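Local coordinates for cell division control protein 45 cdc45 putative (Entamoeba histolytica, PDB 6CC2) that probably acts in DNA replication as an essential partner of the Mcm2-7 and GINS complexes in the replicative helicase of eukaryotic cells, at residues R16-D21 with V77-F82; E47-L52 with L193-N198. All coordinates share one frame; numbering follows the deposited sequence.

Interaction 1: R16-D21 with V77-F82; sequences RNRGKD and VHTVFF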
loop_
_atom_site.group_PDB
_atom_site.type_symbol
_atom_site.label_atom_id
_atom_site.label_comp_id
_atom_site.label_asym_id
_atom_site.label_seq_id
_atom_site.Cartn_x
_atom_site.Cartn_y
_atom_site.Cartn_z
ATOM N N ARG A 16 -3.775 -18.893 24.463
ATOM C CA ARG A 16 -4.931 -19.566 25.047
ATOM C C ARG A 16 -4.881 -19.557 26.572
ATOM O O ARG A 16 -5.881 -19.256 27.229
ATOM C CB ARG A 16 -5.020 -21.000 24.527
ATOM C CG ARG A 16 -5.605 -21.138 23.133
ATOM C CD ARG A 16 -5.799 -22.614 22.758
ATOM N NE ARG A 16 -4.556 -23.232 22.298
ATOM C CZ ARG A 16 -4.346 -23.696 21.063
ATOM N NH1 ARG A 16 -5.301 -23.638 20.141
ATOM N NH2 ARG A 16 -3.173 -24.230 20.752
ATOM N N ASN A 17 -3.731 -19.907 27.152
ATOM C CA ASN A 17 -3.624 -19.961 28.605
ATOM C C ASN A 17 -3.843 -18.591 29.231
ATOM O O ASN A 17 -4.531 -18.470 30.255
ATOM C CB ASN A 17 -2.266 -20.520 29.013
ATOM C CG ASN A 17 -2.177 -22.011 28.806
ATOM O OD1 ASN A 17 -3.193 -22.676 28.614
ATOM N ND2 ASN A 17 -0.964 -22.548 28.845
ATOM N N ARG A 18 -3.250 -17.550 28.648
ATOM C CA ARG A 18 -3.434 -16.209 29.193
ATOM C C ARG A 18 -4.831 -15.688 28.910
ATOM O O ARG A 18 -5.357 -14.880 29.682
ATOM C CB ARG A 18 -2.360 -15.275 28.646
ATOM C CG ARG A 18 -0.947 -15.705 29.042
ATOM C CD ARG A 18 0.103 -14.640 28.674
ATOM N NE ARG A 18 0.231 -14.388 27.243
ATOM C CZ ARG A 18 1.018 -15.076 26.415
ATOM N NH1 ARG A 18 1.066 -14.730 25.130
ATOM N NH2 ARG A 18 1.736 -16.111 26.854
ATOM N N GLY A 19 -5.466 -16.167 27.836
ATOM C CA GLY A 19 -6.818 -15.738 27.526
ATOM C C GLY A 19 -7.863 -16.263 28.485
ATOM O O GLY A 19 -8.940 -15.671 28.598
ATOM N N LYS A 20 -7.569 -17.357 29.190
ATOM C CA LYS A 20 -8.504 -17.863 30.187
ATOM C C LYS A 20 -8.591 -16.938 31.394
ATOM O O LYS A 20 -9.624 -16.902 32.070
ATOM C CB LYS A 20 -8.087 -19.263 30.638
ATOM C CG LYS A 20 -8.215 -20.331 29.570
ATOM C CD LYS A 20 -7.343 -21.548 29.888
ATOM C CE LYS A 20 -7.492 -21.995 31.328
ATOM N NZ LYS A 20 -6.825 -23.306 31.582
ATOM N N ASP A 21 -7.528 -16.186 31.675
ATOM C CA ASP A 21 -7.457 -15.329 32.849
ATOM C C ASP A 21 -8.041 -13.940 32.603
ATOM O O ASP A 21 -7.694 -12.998 33.324
ATOM C CB ASP A 21 -6.003 -15.214 33.319
ATOM C CG ASP A 21 -5.887 -14.915 34.803
ATOM O OD1 ASP A 21 -6.255 -15.791 35.619
ATOM O OD2 ASP A 21 -5.420 -13.810 35.156
ATOM N N VAL A 77 -4.405 -6.211 29.051
ATOM C CA VAL A 77 -3.641 -6.618 27.881
ATOM C C VAL A 77 -2.436 -7.435 28.330
ATOM O O VAL A 77 -1.597 -6.959 29.097
ATOM C CB VAL A 77 -3.219 -5.397 27.048
ATOM C CG1 VAL A 77 -2.380 -5.832 25.854
ATOM C CG2 VAL A 77 -4.450 -4.657 26.583
ATOM N N HIS A 78 -2.355 -8.681 27.850
ATOM C CA HIS A 78 -1.262 -9.582 28.177
ATOM C C HIS A 78 -0.289 -9.791 27.028
ATOM O O HIS A 78 0.851 -10.197 27.269
ATOM C CB HIS A 78 -1.808 -10.957 28.607
ATOM C CG HIS A 78 -2.550 -11.701 27.528
ATOM N ND1 HIS A 78 -1.930 -12.557 26.645
ATOM C CD2 HIS A 78 -3.866 -11.727 27.204
ATOM C CE1 HIS A 78 -2.824 -13.080 25.828
ATOM N NE2 HIS A 78 -4.009 -12.594 26.147
ATOM N N THR A 79 -0.702 -9.508 25.794
ATOM C CA THR A 79 0.109 -9.752 24.626
ATOM C C THR A 79 -0.130 -8.605 23.652
ATOM O O THR A 79 -1.266 -8.135 23.519
ATOM C CB THR A 79 -0.261 -11.070 23.941
ATOM O OG1 THR A 79 -0.100 -12.158 24.838
ATOM C CG2 THR A 79 0.612 -11.320 22.736
ATOM N N VAL A 80 0.926 -8.172 22.971
ATOM C CA VAL A 80 0.795 -7.208 21.880
ATOM C C VAL A 80 1.435 -7.797 20.633
ATOM O O VAL A 80 2.470 -8.472 20.704
ATOM C CB VAL A 80 1.429 -5.840 22.219
ATOM C CG1 VAL A 80 0.756 -5.263 23.433
ATOM C CG2 VAL A 80 2.934 -5.970 22.416
ATOM N N PHE A 81 0.796 -7.547 19.494
ATOM C CA PHE A 81 1.350 -7.813 18.176
ATOM C C PHE A 81 1.556 -6.475 17.479
ATOM O O PHE A 81 0.651 -5.640 17.479
ATOM C CB PHE A 81 0.396 -8.663 17.333
ATOM C CG PHE A 81 0.355 -10.085 17.725
ATOM C CD1 PHE A 81 -0.440 -10.507 18.785
ATOM C CD2 PHE A 81 1.103 -11.034 17.030
ATOM C CE1 PHE A 81 -0.496 -11.844 19.132
ATOM C CE2 PHE A 81 1.046 -12.372 17.392
ATOM C CZ PHE A 81 0.260 -12.767 18.445
ATOM N N PHE A 82 2.737 -6.279 16.906
ATOM C CA PHE A 82 3.032 -5.146 16.042
ATOM C C PHE A 82 3.048 -5.670 14.613
ATOM O O PHE A 82 3.825 -6.586 14.289
ATOM C CB PHE A 82 4.371 -4.515 16.413
ATOM C CG PHE A 82 4.432 -3.985 17.830
ATOM C CD1 PHE A 82 3.332 -3.371 18.410
ATOM C CD2 PHE A 82 5.581 -4.115 18.573
ATOM C CE1 PHE A 82 3.386 -2.878 19.707
ATOM C CE2 PHE A 82 5.647 -3.620 19.874
ATOM C CZ PHE A 82 4.540 -2.998 20.442
#
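R18, near the C-terminal end of helix 8-20, faces H78 at the start of strand 77-83, with the CA atoms of R18 and H78 7.0 Å apart. The axes of helix 16-20 and strand 77-82 run at 140°, nearer antiparallel than parallel, with a closest approach of 9.2 Å. H78 is not fully extended (psi -20°). Successive CB atoms of H78 and T79 therefore both point toward the helix, and both residues receive the same arginine.

The R18 chain is straight about CB-CG and bends about CG-CD (chi3 -64°), which turns the edge of the guanidinium toward the strand. R18 NE donates to H78 ND1 at 2.9 Å, and R18 NH1 donates to T79 OG1 at 2.8 Å. Both acceptors lie close to the guanidinium plane, so the two bonds resist its rotation. A weak third bond runs from R18 NE to T79 OG1 at 3.3 Å. NE is tilted from the imidazole plane. R18 CB sits 3.6 Å from the H78 ring centroid, a CH-pi contact over one face.

With ND1 used as an acceptor, H78 is probably neutral, and the positive charge of R18 should favour that state. F102 on the adjacent strand adds a cation-pi contact to R18.

H78 itself is held by backbone bonds to T24 and F102, one on each neighbouring strand. The contact fixes a helix against the parallel sheet of an alpha/beta domain, consistent with the DHH-type fold that Cdc45 shares with RecJ nucleases.

Interaction 2: E47-L52 with L193-N198; sequences EKDGLL and LNKVEN. With EDO (1,2-ethanediol), chain J; EDO (1,2-ethanediol), chain B.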
loop_
_atom_site.group_PDB
_atom_site.type_symbol
_atom_site.label_atom_id
_atom_site.label_comp_id
_atom_site.label_asym_id
_atom_site.label_seq_id
_atom_site.Cartn_x
_atom_site.Cartn_y
_atom_site.Cartn_z
ATOM N N GLU A 47 -11.023 -15.459 17.171
ATOM C CA GLU A 47 -12.465 -15.594 17.344
ATOM C C GLU A 47 -12.855 -17.044 17.603
ATOM O O GLU A 47 -13.621 -17.344 18.530
ATOM C CB GLU A 47 -13.200 -15.075 16.111
ATOM C CG GLU A 47 -13.188 -13.572 15.927
ATOM C CD GLU A 47 -13.755 -13.156 14.578
ATOM O OE1 GLU A 47 -14.569 -13.915 14.010
ATOM O OE2 GLU A 47 -13.378 -12.074 14.079
ATOM N N LYS A 48 -12.333 -17.963 16.790
ATOM C CA LYS A 48 -12.708 -19.368 16.922
ATOM C C LYS A 48 -12.304 -19.931 18.275
ATOM O O LYS A 48 -12.966 -20.833 18.789
ATOM C CB LYS A 48 -12.069 -20.175 15.787
ATOM C CG LYS A 48 -12.838 -21.423 15.401
ATOM C CD LYS A 48 -13.054 -21.491 13.895
ATOM C CE LYS A 48 -14.074 -20.461 13.434
ATOM N NZ LYS A 48 -14.196 -20.424 11.950
ATOM N N ASP A 49 -11.252 -19.394 18.888
ATOM C CA ASP A 49 -10.757 -19.871 20.171
ATOM C C ASP A 49 -11.218 -19.014 21.352
ATOM O O ASP A 49 -10.794 -19.256 22.487
ATOM C CB ASP A 49 -9.232 -19.942 20.151
ATOM C CG ASP A 49 -8.709 -21.079 19.305
ATOM O OD1 ASP A 49 -9.152 -22.232 19.526
ATOM O OD2 ASP A 49 -7.852 -20.815 18.424
ATOM N N GLY A 50 -12.068 -18.021 21.111
ATOM C CA GLY A 50 -12.593 -17.211 22.189
ATOM C C GLY A 50 -11.592 -16.265 22.808
ATOM O O GLY A 50 -11.765 -15.877 23.971
ATOM N N LEU A 51 -10.556 -15.881 22.072
ATOM C CA LEU A 51 -9.498 -15.026 22.598
ATOM C C LEU A 51 -9.877 -13.566 22.378
ATOM O O LEU A 51 -10.032 -13.129 21.232
ATOM C CB LEU A 51 -8.161 -15.331 21.935
ATOM C CG LEU A 51 -7.410 -16.570 22.406
ATOM C CD1 LEU A 51 -8.310 -17.770 22.415
ATOM C CD2 LEU A 51 -6.199 -16.815 21.538
ATOM N N LEU A 52 -10.045 -12.828 23.474
ATOM C CA LEU A 52 -10.363 -11.409 23.385
ATOM C C LEU A 52 -9.200 -10.642 22.779
ATOM O O LEU A 52 -8.035 -10.890 23.093
ATOM C CB LEU A 52 -10.691 -10.868 24.772
ATOM C CG LEU A 52 -11.808 -11.611 25.488
ATOM C CD1 LEU A 52 -12.094 -10.970 26.841
ATOM C CD2 LEU A 52 -13.058 -11.653 24.633
ATOM N N LEU A 193 -0.758 -24.721 12.653
ATOM C CA LEU A 193 -1.589 -25.089 13.805
ATOM C C LEU A 193 -2.874 -25.815 13.411
ATOM O O LEU A 193 -3.728 -26.052 14.283
ATOM C CB LEU A 193 -1.939 -23.833 14.604
ATOM C CG LEU A 193 -0.745 -23.058 15.166
ATOM C CD1 LEU A 193 -1.215 -21.776 15.852
ATOM C CD2 LEU A 193 0.034 -23.927 16.149
ATOM N N ASN A 194 -3.021 -26.179 12.145
ATOM C CA ASN A 194 -4.219 -26.850 11.623
ATOM C C ASN A 194 -5.474 -26.014 11.868
ATOM O O ASN A 194 -6.533 -26.525 12.224
ATOM C CB ASN A 194 -4.362 -28.249 12.208
ATOM C CG ASN A 194 -3.505 -29.264 11.489
ATOM O OD1 ASN A 194 -3.193 -29.098 10.309
ATOM N ND2 ASN A 194 -3.135 -30.325 12.183
ATOM N N LYS A 195 -5.352 -24.708 11.673
ATOM C CA LYS A 195 -6.468 -23.785 11.863
ATOM C C LYS A 195 -6.820 -23.059 10.577
ATOM O O LYS A 195 -7.526 -22.041 10.612
ATOM C CB LYS A 195 -6.134 -22.765 12.965
ATOM C CG LYS A 195 -5.706 -23.414 14.287
ATOM C CD LYS A 195 -5.248 -22.354 15.291
ATOM C CE LYS A 195 -6.379 -21.887 16.176
ATOM N NZ LYS A 195 -6.788 -22.947 17.147
ATOM N N VAL A 196 -6.322 -23.523 9.436
ATOM C CA VAL A 196 -6.544 -22.795 8.202
ATOM C C VAL A 196 -8.000 -22.917 7.774
ATOM O O VAL A 196 -8.611 -23.997 7.855
ATOM C CB VAL A 196 -5.573 -23.279 7.111
ATOM C CG1 VAL A 196 -5.753 -24.725 6.796
ATOM C CG2 VAL A 196 -5.752 -22.432 5.847
ATOM N N GLU A 197 -8.580 -21.783 7.391
ATOM C CA GLU A 197 -9.845 -21.715 6.675
ATOM C C GLU A 197 -9.555 -21.225 5.261
ATOM O O GLU A 197 -8.746 -20.317 5.060
ATOM C CB GLU A 197 -10.815 -20.767 7.377
ATOM C CG GLU A 197 -11.117 -21.171 8.813
ATOM C CD GLU A 197 -11.828 -20.080 9.585
ATOM O OE1 GLU A 197 -11.277 -19.622 10.607
ATOM O OE2 GLU A 197 -12.935 -19.683 9.170
ATOM N N ASN A 198 -10.188 -21.838 4.265
ATOM C CA ASN A 198 -9.730 -21.590 2.901
ATOM C C ASN A 198 -9.940 -20.134 2.460
ATOM O O ASN A 198 -9.207 -19.668 1.604
ATOM C CB ASN A 198 -10.381 -22.561 1.938
ATOM C CG ASN A 198 -9.799 -23.956 2.060
ATOM O OD1 ASN A 198 -9.044 -24.238 2.996
ATOM N ND2 ASN A 198 -10.154 -24.834 1.146
HETATM C C1 EDO J . -12.510 -7.836 14.729
HETATM O O1 EDO J . -11.518 -7.599 15.737
HETATM C C2 EDO J . -12.610 -9.332 14.472
HETATM O O2 EDO J . -12.869 -10.017 15.705
HETATM C C1 EDO B . -11.346 -22.957 -3.357
HETATM O O1 EDO B . -10.357 -23.205 -4.146
HETATM C C2 EDO B . -11.033 -23.548 -1.981
HETATM O O2 EDO B . -12.221 -23.510 -1.226
#
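K48 reaches E197 with a side chain that leaves with CG anti to the backbone N (chi1 -153°) and then bends at chi2 and chi3. E197 comes from the opposite direction and stays extended beyond CG (chi2 168°), so its carboxylate meets the ammonium group. K195 reaches D49 in a similar way, bending only near its end, at chi3 and chi4.

The nearest CA atoms, of K48 and K195, are 9.2 Å apart, and the long side chains span the gap.

K48 NZ lies 3.1 Å from E197 OE2 and 3.3 Å from E197 OE1. It faces both oxygens of the carboxylate almost equally. This is a salt bridge, but its hydrogen bond, to OE2, is weak.

The second salt bridge joins K195 NZ to D49 OD2 at 2.7 Å. The position of OD2 is doubtful, and so is that length. Y12 OH is also hydrogen-bonded to D49 OD2. R16 packs nearby, with NH1 close to K195 NZ. The acid therefore probably offsets two like charges, which would favour its ionised form.

Segment 47-52 carries the end of helix 33-48, and segment 193-198 follows helix 182-192. Each helix ends in a Schellman motif, with positive phi at G50 and N194. G50 N bonds back to E47 O at 3.1 Å.

Two lysines and two acids are paired crosswise, each segment giving one of each charge. The chemistry implies a charge-matched surface link between a helix end and a loop, made largely by long side chains and without an apolar core between them.

In the fold
Interaction 1 is the more buried of the two: H78 and T79 belong to the parallel sheet, and R18 of helix 8-20 covers part of them. Interaction 2 lies at the surface, between the end of helix 33-48 and the loop that leads into helix 199-213. Their chemistry follows these places. One arginine makes directed bonds to a threonine hydroxyl and a probably neutral histidine in 16-21 with 77-82, whereas 47-52 with 193-198 relies on opposite charges. Their centres are about 15 Å apart. Helix 8-20 connects them: R16 packs near D49, its NH1 lies close to K195 NZ, two like charges beside the acid, and Y12 bonds to D49.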